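Pollen-specific leucine-rich repeat extensin-like protein 1 (Arabidopsis thaliana, PDB 6TME) probably works in the pollen cell wall, where its leucine-rich-repeat domain is thought to bind signalling peptides and its extensin-like part to anchor it in the wall. Local coordinates at residues 335-340 against 346-351; 52-57 against 126-131; 315-320 against 355-360. All blocks are in the same frame, centred on the assembly; numbering follows the deposited sequence.

How the contacts relate
Followed from the N terminus, the chain first makes contact 2: segment 52-57, at the end of helix 43-56, is met by 126-131, on strand 127-130, 69 residues later, which ties the N-terminal cap to the first turns of the leucine-rich-repeat solenoid. The repeats then run to the far end, and contacts 1 and 3 lie on the other side of the chain's centre, their centres about 50 Å and 52 Å from that of contact 2. Contact 3 joins 315-320 to the helix 351-358, and the shorter loop of contact 1 lies wholly within its span. These two touch through Lys349 NZ and Asn316 O (2.6 Å), and both lie at the C-terminal end of the solenoid.

Contact 1. Residues 335-340 against 346-351; sequences FDDTSN and PNQKSA. With SO4 (sulfate ion), chain Q; SO4 (sulfate ion), chain M.
Ser339 and Asn347 join two loop backbones at the C-terminal end of the leucine-rich-repeat solenoid, where the chain leaves its last parallel strand, 334-336, and later returns beside the loop 337-340 that follows the strand. Ser339 N donates to Asn347 O (2.7 Å), and in return Lys349 N donates to Asn340 O (2.7 Å). Between these bonds the Gln348 chain, bent at chi2 (-60°), brings its amide against the opposite backbone. NE2 reaches Asp337 O at 2.9 Å in an almost straight bond (171°) and spends its other hydrogen on Pro346 O; both acceptors lie in the amide plane, which fixes the rotation of the group. OE1 accepts from Leu342 N, and weakly from Asn340 N. Asn340 itself stands at the asparagine-ladder position of the repeat, its amide binding Phe318 N and Phe313 O. The Lys349 chain is extended until it bends at chi4 (71°), which puts NZ above the carbonyl plane of Ser339, 2.6 Å from its O. The same NZ binds Ser339 OG (3.2 Å) as well as Asn316 O. At the outer side Asn347 N donates to O2 of a sulfate, probably from the crystallisation liquor, at 2.6 Å.

Contact 2. Residues 52-57 against 126-131; sequences QAWKKA and NRFCGV
Trp54, in the last turn of the helix 43-56, and Phe128, on the strand 127-130, bridge two backbones that stay well apart, with CA atoms 11.0 Å from each other. The contact belongs to the N-terminal cap of the leucine-rich-repeat fold, and the two rings carry it alone. Trp54 CG lies anti to the backbone N (chi1 -158°), which swings the indole out from the helix toward the solenoid; Phe128 points its CB at the helix, and the two side chains cross at about a right angle. Phe128 CZ and CE1 approach the benzo and pyrrole parts of the indole obliquely: CZ sits 3.5 Å from Trp54 CZ2, and CE1 3.6 Å from Trp54 NE1. The ring planes are inclined by only 29°, but they are slid apart, with 5.3 Å between the centroids of the phenyl and the six-membered ring, so overlap is slight. With an alanine at Trp54 the phenyl of Phe128 would probably lose its neighbour on the helix side, opening a gap between the cap helix and the strand. Around the pair, Phe58 meets the indole edge-to-face, Pro109 packs on it, and Trp54 NE1 makes a weak bond to Tyr107 O. Beyond, Phe128 touches Phe152 of the strand 151-153, while its own strand lies between 105-106 and 151-153 in the second, parallel sheet found in plant leucine-rich repeats.

Contact 3. Residues 315-320 against 355-360; sequences YNFFNG and LPVVSR
The C-terminal cap of the leucine-rich-repeat solenoid includes the short helix 351-358, whose last turn packs on the strand 317-321; the sequence there, Asn316 to Gly320, fits the Asn-x-Phe-x-Gly pattern of plant-type repeats. Phe317 and Asn319 point toward the helix, whereas Phe318 between them points away from it. Across the contact Val357 and Val358 both point toward the strand. Val357 CG1 stands over one face of the Phe317 ring, 3.8 Å from the centroid and 16° off the ring normal, a CH-pi contact in which the two side chains cross at about a right angle. With CG1 anti to the backbone N (chi1 -180°), that methyl covers the face while the other, Val357 CG2, reaches the ring at Phe317 CE1 (3.9 Å). Val358 holds the same rotamer but meets other partners: CG2 approaches Phe317 O at 4.0 Å, and CG1 lies 3.9 Å from Asn319 CB. Lys349 makes a cation-pi contact with Phe317, and the disulfide Cys341-Cys354 ties the helix to the loop after strand 334-336. The helix itself ends in a tight local set of bonds. Leu355 O accepts twice from one residue, the two donors arriving from opposite faces of the carbonyl plane: Ser359 N at 2.9 Å and Ser359 OG at 2.7 Å.

Contact 1. Residues 335-340 against 346-351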
loop_
_atom_site.group_PDB
_atom_site.type_symbol
_atom_site.label_atom_id
_atom_site.label_comp_id
_atom_site.label_asym_id
_atom_site.label_seq_id
_atom_site.Cartn_x
_atom_site.Cartn_y
_atom_site.Cartn_z
ATOM N N PHE A 335 23.108 9.187 -4.217
ATOM C CA PHE A 335 22.426 10.459 -4.364
ATOM C C PHE A 335 22.100 10.691 -5.829
ATOM O O PHE A 335 22.674 10.069 -6.724
ATOM C CB PHE A 335 23.266 11.615 -3.818
ATOM C CG PHE A 335 23.628 11.462 -2.374
ATOM C CD1 PHE A 335 22.671 11.660 -1.381
ATOM C CD2 PHE A 335 24.923 11.113 -2.000
ATOM C CE1 PHE A 335 23.000 11.531 -0.036
ATOM C CE2 PHE A 335 25.259 10.979 -0.654
ATOM C CZ PHE A 335 24.289 11.183 0.335
ATOM N N ASP A 336 21.149 11.585 -6.068
ATOM C CA ASP A 336 20.764 11.934 -7.431
ATOM C C ASP A 336 20.272 13.378 -7.422
ATOM O O ASP A 336 19.283 13.692 -6.746
ATOM C CB ASP A 336 19.702 10.962 -7.930
ATOM C CG ASP A 336 19.295 11.202 -9.371
ATOM O OD1 ASP A 336 19.727 12.205 -9.969
ATOM O OD2 ASP A 336 18.515 10.378 -9.902
ATOM N N ASP A 337 20.986 14.261 -8.145
ATOM C CA ASP A 337 20.698 15.695 -8.120
ATOM C C ASP A 337 20.492 16.276 -9.517
ATOM O O ASP A 337 20.578 17.494 -9.694
ATOM C CB ASP A 337 21.795 16.468 -7.370
ATOM C CG ASP A 337 23.171 16.461 -8.094
ATOM O OD1 ASP A 337 23.348 15.828 -9.175
ATOM O OD2 ASP A 337 24.099 17.109 -7.543
ATOM N N THR A 338 20.218 15.423 -10.495
ATOM C CA THR A 338 19.928 15.834 -11.865
ATOM C C THR A 338 18.803 16.867 -11.936
ATOM O O THR A 338 17.784 16.751 -11.245
ATOM C CB THR A 338 19.529 14.591 -12.670
ATOM O OG1 THR A 338 20.571 13.612 -12.583
ATOM C CG2 THR A 338 19.220 14.916 -14.120
ATOM N N SER A 339 18.991 17.868 -12.804
ATOM C CA SER A 339 17.960 18.842 -13.119
ATOM C C SER A 339 17.520 19.611 -11.888
ATOM O O SER A 339 16.332 19.672 -11.550
ATOM C CB SER A 339 16.758 18.193 -13.795
ATOM O OG SER A 339 15.915 19.194 -14.341
ATOM N N ASN A 340 18.492 20.193 -11.209
ATOM C CA ASN A 340 18.171 21.191 -10.213
ATOM C C ASN A 340 18.753 22.525 -10.668
ATOM O O ASN A 340 18.892 22.762 -11.872
ATOM C CB ASN A 340 18.708 20.747 -8.856
ATOM C CG ASN A 340 17.708 19.881 -8.087
ATOM O OD1 ASN A 340 16.678 20.362 -7.625
ATOM N ND2 ASN A 340 17.993 18.596 -7.998
ATOM N N PRO A 346 26.612 18.543 -13.225
ATOM C CA PRO A 346 26.100 18.269 -14.570
ATOM C C PRO A 346 24.573 18.266 -14.616
ATOM O O PRO A 346 23.887 18.202 -13.595
ATOM C CB PRO A 346 26.669 16.881 -14.883
ATOM C CG PRO A 346 26.880 16.254 -13.531
ATOM C CD PRO A 346 27.230 17.362 -12.598
ATOM N N ASN A 347 24.056 18.393 -15.843
ATOM C CA ASN A 347 22.645 18.167 -16.169
ATOM C C ASN A 347 21.702 18.981 -15.287
ATOM O O ASN A 347 20.643 18.499 -14.874
ATOM C CB ASN A 347 22.312 16.678 -16.082
ATOM C CG ASN A 347 23.239 15.830 -16.941
ATOM O OD1 ASN A 347 23.481 16.142 -18.103
ATOM N ND2 ASN A 347 23.768 14.756 -16.365
ATOM N N GLN A 348 22.094 20.215 -14.977
ATOM C CA GLN A 348 21.245 21.099 -14.201
ATOM C C GLN A 348 20.277 21.861 -15.106
ATOM O O GLN A 348 20.396 21.861 -16.333
ATOM C CB GLN A 348 22.100 22.060 -13.385
ATOM C CG GLN A 348 22.928 21.320 -12.364
ATOM C CD GLN A 348 22.054 20.556 -11.386
ATOM O OE1 GLN A 348 21.421 21.146 -10.515
ATOM N NE2 GLN A 348 22.003 19.232 -11.543
ATOM N N LYS A 349 19.282 22.490 -14.487
ATOM C CA LYS A 349 18.405 23.367 -15.246
ATOM C C LYS A 349 19.188 24.594 -15.691
ATOM O O LYS A 349 20.179 24.971 -15.064
ATOM C CB LYS A 349 17.198 23.786 -14.407
ATOM C CG LYS A 349 16.204 22.673 -14.097
ATOM C CD LYS A 349 15.061 23.218 -13.231
ATOM C CE LYS A 349 13.909 22.215 -13.114
ATOM N NZ LYS A 349 14.290 21.044 -12.259
ATOM N N SER A 350 18.749 25.209 -16.788
ATOM C CA SER A 350 19.394 26.436 -17.257
ATOM C C SER A 350 19.216 27.566 -16.245
ATOM O O SER A 350 18.258 27.594 -15.465
ATOM C CB SER A 350 18.832 26.864 -18.616
ATOM O OG SER A 350 17.618 27.589 -18.473
ATOM N N ALA A 351 20.169 28.506 -16.254
ATOM C CA ALA A 351 20.047 29.691 -15.408
ATOM C C ALA A 351 18.831 30.527 -15.783
ATOM O O ALA A 351 18.239 31.184 -14.916
ATOM C CB ALA A 351 21.318 30.537 -15.496
HETATM S S SO4 Q . 18.495 10.466 -13.580
HETATM O O1 SO4 Q . 18.057 10.820 -14.934
HETATM O O2 SO4 Q . 18.424 9.016 -13.406
HETATM O O3 SO4 Q . 19.882 10.885 -13.368
HETATM O O4 SO4 Q . 17.616 11.106 -12.602
HETATM S S SO4 M . 25.785 20.291 -18.397
HETATM O O1 SO4 M . 26.154 20.190 -19.805
HETATM O O2 SO4 M . 25.480 18.954 -17.888
HETATM O O3 SO4 M . 24.608 21.149 -18.259
HETATM O O4 SO4 M . 26.905 20.867 -17.653
#

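Contact 2. Residues 52-57 against 126-131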
loop_
_atom_site.group_PDB
_atom_site.type_symbol
_atom_site.label_atom_id
_atom_site.label_comp_id
_atom_site.label_asym_id
_atom_site.label_seq_id
_atom_site.Cartn_x
_atom_site.Cartn_y
_atom_site.Cartn_z
ATOM N N GLN A 52 -20.744 -22.365 -5.476
ATOM C CA GLN A 52 -21.420 -22.659 -6.738
ATOM C C GLN A 52 -22.033 -21.397 -7.347
ATOM O O GLN A 52 -22.046 -21.251 -8.576
ATOM C CB GLN A 52 -22.499 -23.745 -6.560
ATOM C CG GLN A 52 -21.969 -25.183 -6.348
ATOM C CD GLN A 52 -21.060 -25.637 -7.481
ATOM O OE1 GLN A 52 -21.325 -25.349 -8.640
ATOM N NE2 GLN A 52 -19.984 -26.347 -7.149
ATOM N N ALA A 53 -22.557 -20.483 -6.517
ATOM C CA ALA A 53 -23.023 -19.213 -7.071
ATOM C C ALA A 53 -21.860 -18.431 -7.679
ATOM O O ALA A 53 -22.031 -17.762 -8.702
ATOM C CB ALA A 53 -23.728 -18.382 -6.001
ATOM N N TRP A 54 -20.664 -18.543 -7.092
ATOM C CA TRP A 54 -19.502 -17.829 -7.619
ATOM C C TRP A 54 -19.049 -18.425 -8.949
ATOM O O TRP A 54 -18.810 -17.693 -9.923
ATOM C CB TRP A 54 -18.367 -17.850 -6.591
ATOM C CG TRP A 54 -17.353 -16.756 -6.764
ATOM C CD1 TRP A 54 -17.420 -15.695 -7.633
ATOM C CD2 TRP A 54 -16.114 -16.614 -6.055
ATOM N NE1 TRP A 54 -16.298 -14.915 -7.511
ATOM C CE2 TRP A 54 -15.483 -15.449 -6.545
ATOM C CE3 TRP A 54 -15.469 -17.369 -5.064
ATOM C CZ2 TRP A 54 -14.238 -15.018 -6.075
ATOM C CZ3 TRP A 54 -14.237 -16.937 -4.585
ATOM C CH2 TRP A 54 -13.631 -15.771 -5.091
ATOM N N LYS A 55 -18.953 -19.755 -9.013
ATOM C CA LYS A 55 -18.569 -20.442 -10.245
ATOM C C LYS A 55 -19.531 -20.142 -11.394
ATOM O O LYS A 55 -19.107 -20.042 -12.552
ATOM C CB LYS A 55 -18.494 -21.945 -9.986
ATOM C CG LYS A 55 -18.096 -22.803 -11.187
ATOM C CD LYS A 55 -18.214 -24.288 -10.837
ATOM C CE LYS A 55 -17.563 -25.196 -11.898
ATOM N NZ LYS A 55 -17.822 -26.647 -11.558
ATOM N N LYS A 56 -20.833 -20.012 -11.110
ATOM C CA LYS A 56 -21.760 -19.578 -12.161
ATOM C C LYS A 56 -21.359 -18.228 -12.745
ATOM O O LYS A 56 -21.545 -17.994 -13.944
ATOM C CB LYS A 56 -23.192 -19.498 -11.638
ATOM C CG LYS A 56 -23.875 -20.835 -11.457
ATOM C CD LYS A 56 -25.349 -20.602 -11.109
ATOM C CE LYS A 56 -26.133 -21.904 -10.964
ATOM N NZ LYS A 56 -27.583 -21.612 -10.722
ATOM N N ALA A 57 -20.784 -17.340 -11.928
ATOM C CA ALA A 57 -20.325 -16.036 -12.404
ATOM C C ALA A 57 -18.947 -16.068 -13.053
ATOM O O ALA A 57 -18.475 -15.016 -13.465
ATOM C CB ALA A 57 -20.309 -15.024 -11.257
ATOM N N ASN A 126 -6.555 -11.340 -10.757
ATOM C CA ASN A 126 -7.663 -11.937 -11.491
ATOM C C ASN A 126 -8.316 -10.839 -12.317
ATOM O O ASN A 126 -7.837 -9.705 -12.368
ATOM C CB ASN A 126 -8.653 -12.615 -10.545
ATOM C CG ASN A 126 -8.156 -13.973 -10.074
ATOM O OD1 ASN A 126 -8.347 -14.993 -10.756
ATOM N ND2 ASN A 126 -7.485 -13.990 -8.932
ATOM N N ARG A 127 -9.421 -11.168 -12.964
ATOM C CA ARG A 127 -10.155 -10.135 -13.681
ATOM C C ARG A 127 -11.554 -10.021 -13.108
ATOM O O ARG A 127 -12.546 -10.048 -13.846
ATOM C CB ARG A 127 -10.181 -10.438 -15.177
ATOM C CG ARG A 127 -8.817 -10.231 -15.837
ATOM C CD ARG A 127 -8.764 -10.855 -17.216
ATOM N NE ARG A 127 -9.094 -12.274 -17.125
ATOM C CZ ARG A 127 -9.412 -13.025 -18.169
ATOM N NH1 ARG A 127 -9.448 -12.471 -19.371
ATOM N NH2 ARG A 127 -9.706 -14.315 -18.004
ATOM N N PHE A 128 -11.638 -9.926 -11.786
ATOM C CA PHE A 128 -12.927 -9.781 -11.135
ATOM C C PHE A 128 -13.410 -8.349 -11.302
ATOM O O PHE A 128 -12.686 -7.392 -11.015
ATOM C CB PHE A 128 -12.849 -10.189 -9.663
ATOM C CG PHE A 128 -12.766 -11.689 -9.465
ATOM C CD1 PHE A 128 -13.768 -12.524 -9.965
ATOM C CD2 PHE A 128 -11.665 -12.269 -8.818
ATOM C CE1 PHE A 128 -13.685 -13.928 -9.816
ATOM C CE2 PHE A 128 -11.578 -13.656 -8.648
ATOM C CZ PHE A 128 -12.594 -14.492 -9.153
ATOM N N CYS A 129 -14.636 -8.207 -11.767
ATOM C CA CYS A 129 -15.111 -6.921 -12.224
ATOM C C CYS A 129 -16.295 -6.462 -11.385
ATOM O O CYS A 129 -16.993 -7.257 -10.750
ATOM C CB CYS A 129 -15.487 -7.007 -13.706
ATOM N N GLY A 130 -16.521 -5.159 -11.395
ATOM C CA GLY A 130 -17.683 -4.620 -10.730
ATOM C C GLY A 130 -17.354 -4.116 -9.347
ATOM O O GLY A 130 -16.304 -3.507 -9.149
ATOM N N VAL A 131 -18.237 -4.365 -8.381
ATOM C CA VAL A 131 -18.076 -3.826 -7.042
ATOM C C VAL A 131 -17.955 -4.972 -6.037
ATOM O O VAL A 131 -18.240 -6.128 -6.336
ATOM C CB VAL A 131 -19.241 -2.898 -6.673
ATOM C CG1 VAL A 131 -19.357 -1.775 -7.698
ATOM C CG2 VAL A 131 -20.520 -3.701 -6.604
#

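Contact 3. Residues 315-320 against 355-360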
loop_
_atom_site.group_PDB
_atom_site.type_symbol
_atom_site.label_atom_id
_atom_site.label_comp_id
_atom_site.label_asym_id
_atom_site.label_seq_id
_atom_site.Cartn_x
_atom_site.Cartn_y
_atom_site.Cartn_z
ATOM N N TYR A 315 15.199 16.760 -10.377
ATOM C CA TYR A 315 14.055 17.474 -10.953
ATOM C C TYR A 315 13.319 18.287 -9.893
ATOM O O TYR A 315 12.134 18.062 -9.600
ATOM C CB TYR A 315 13.098 16.516 -11.656
ATOM C CG TYR A 315 13.775 15.872 -12.801
ATOM C CD1 TYR A 315 13.816 16.502 -14.042
ATOM C CD2 TYR A 315 14.435 14.659 -12.648
ATOM C CE1 TYR A 315 14.475 15.929 -15.107
ATOM C CE2 TYR A 315 15.098 14.077 -13.714
ATOM C CZ TYR A 315 15.114 14.721 -14.936
ATOM O OH TYR A 315 15.767 14.154 -15.995
ATOM N N ASN A 316 14.053 19.244 -9.335
ATOM C CA ASN A 316 13.518 20.238 -8.403
ATOM C C ASN A 316 14.175 21.575 -8.740
ATOM O O ASN A 316 14.701 21.776 -9.844
ATOM C CB ASN A 316 13.741 19.768 -6.961
ATOM C CG ASN A 316 12.736 18.688 -6.559
ATOM O OD1 ASN A 316 11.546 18.967 -6.445
ATOM N ND2 ASN A 316 13.203 17.448 -6.397
ATOM N N PHE A 317 14.158 22.514 -7.799
ATOM C CA PHE A 317 14.899 23.767 -8.010
ATOM C C PHE A 317 15.838 24.058 -6.845
ATOM O O PHE A 317 15.926 25.196 -6.368
ATOM C CB PHE A 317 13.959 24.952 -8.211
ATOM C CG PHE A 317 12.977 24.774 -9.331
ATOM C CD1 PHE A 317 13.231 25.301 -10.575
ATOM C CD2 PHE A 317 11.792 24.092 -9.123
ATOM C CE1 PHE A 317 12.337 25.151 -11.604
ATOM C CE2 PHE A 317 10.884 23.943 -10.148
ATOM C CZ PHE A 317 11.165 24.478 -11.399
ATOM N N PHE A 318 16.542 23.044 -6.349
ATOM C CA PHE A 318 17.550 23.294 -5.329
ATOM C C PHE A 318 18.693 24.117 -5.933
ATOM O O PHE A 318 19.153 23.851 -7.053
ATOM C CB PHE A 318 18.058 21.969 -4.756
ATOM C CG PHE A 318 16.985 21.143 -4.054
ATOM C CD1 PHE A 318 16.452 21.554 -2.833
ATOM C CD2 PHE A 318 16.521 19.957 -4.610
ATOM C CE1 PHE A 318 15.469 20.794 -2.188
ATOM C CE2 PHE A 318 15.536 19.207 -3.978
ATOM C CZ PHE A 318 15.016 19.617 -2.762
ATOM N N ASN A 319 19.128 25.145 -5.208
ATOM C CA ASN A 319 20.225 25.991 -5.660
ATOM C C ASN A 319 21.486 25.824 -4.820
ATOM O O ASN A 319 22.469 26.523 -5.068
ATOM C CB ASN A 319 19.801 27.472 -5.700
ATOM C CG ASN A 319 19.462 28.043 -4.315
ATOM O OD1 ASN A 319 19.411 27.330 -3.311
ATOM N ND2 ASN A 319 19.234 29.345 -4.265
ATOM N N GLY A 320 21.488 24.911 -3.849
ATOM C CA GLY A 320 22.691 24.587 -3.105
ATOM C C GLY A 320 22.604 23.191 -2.529
ATOM O O GLY A 320 21.511 22.682 -2.247
ATOM N N LEU A 355 16.431 31.250 -12.328
ATOM C CA LEU A 355 16.326 32.511 -11.588
ATOM C C LEU A 355 14.899 32.940 -11.260
ATOM O O LEU A 355 14.658 33.346 -10.113
ATOM C CB LEU A 355 17.059 33.624 -12.347
ATOM C CG LEU A 355 18.547 33.615 -12.011
ATOM C CD1 LEU A 355 19.366 34.429 -13.006
ATOM C CD2 LEU A 355 18.763 34.091 -10.574
ATOM N N PRO A 356 13.925 32.896 -12.176
ATOM C CA PRO A 356 12.548 33.227 -11.767
ATOM C C PRO A 356 12.073 32.449 -10.546
ATOM O O PRO A 356 11.513 33.038 -9.611
ATOM C CB PRO A 356 11.728 32.883 -13.019
ATOM C CG PRO A 356 12.691 32.998 -14.149
ATOM C CD PRO A 356 13.995 32.513 -13.600
ATOM N N VAL A 357 12.299 31.135 -10.524
ATOM C CA VAL A 357 11.823 30.309 -9.420
ATOM C C VAL A 357 12.724 30.460 -8.204
ATOM O O VAL A 357 12.248 30.598 -7.068
ATOM C CB VAL A 357 11.722 28.833 -9.867
ATOM C CG1 VAL A 357 11.214 27.951 -8.720
ATOM C CG2 VAL A 357 10.827 28.698 -11.080
ATOM N N VAL A 358 14.041 30.424 -8.426
ATOM C CA VAL A 358 14.984 30.428 -7.312
ATOM C C VAL A 358 14.911 31.747 -6.553
ATOM O O VAL A 358 15.069 31.777 -5.326
ATOM C CB VAL A 358 16.403 30.119 -7.829
ATOM C CG1 VAL A 358 17.422 30.336 -6.765
ATOM C CG2 VAL A 358 16.474 28.664 -8.298
ATOM N N SER A 359 14.608 32.843 -7.242
ATOM C CA SER A 359 14.548 34.153 -6.600
ATOM C C SER A 359 13.185 34.460 -5.997
ATOM O O SER A 359 13.029 35.516 -5.379
ATOM C CB SER A 359 14.928 35.254 -7.597
ATOM O OG SER A 359 13.908 35.433 -8.561
ATOM N N ARG A 360 12.204 33.572 -6.153
ATOM C CA ARG A 360 10.888 33.727 -5.534
ATOM C C ARG A 360 10.537 32.457 -4.773
ATOM O O ARG A 360 9.644 31.700 -5.170
ATOM C CB ARG A 360 9.823 34.066 -6.576
ATOM C CG ARG A 360 10.057 35.407 -7.257
ATOM C CD ARG A 360 8.993 35.698 -8.300
ATOM N NE ARG A 360 9.580 35.826 -9.627
ATOM C CZ ARG A 360 9.486 36.913 -10.381
ATOM N NH1 ARG A 360 8.827 37.977 -9.938
ATOM N NH2 ARG A 360 10.055 36.936 -11.580
#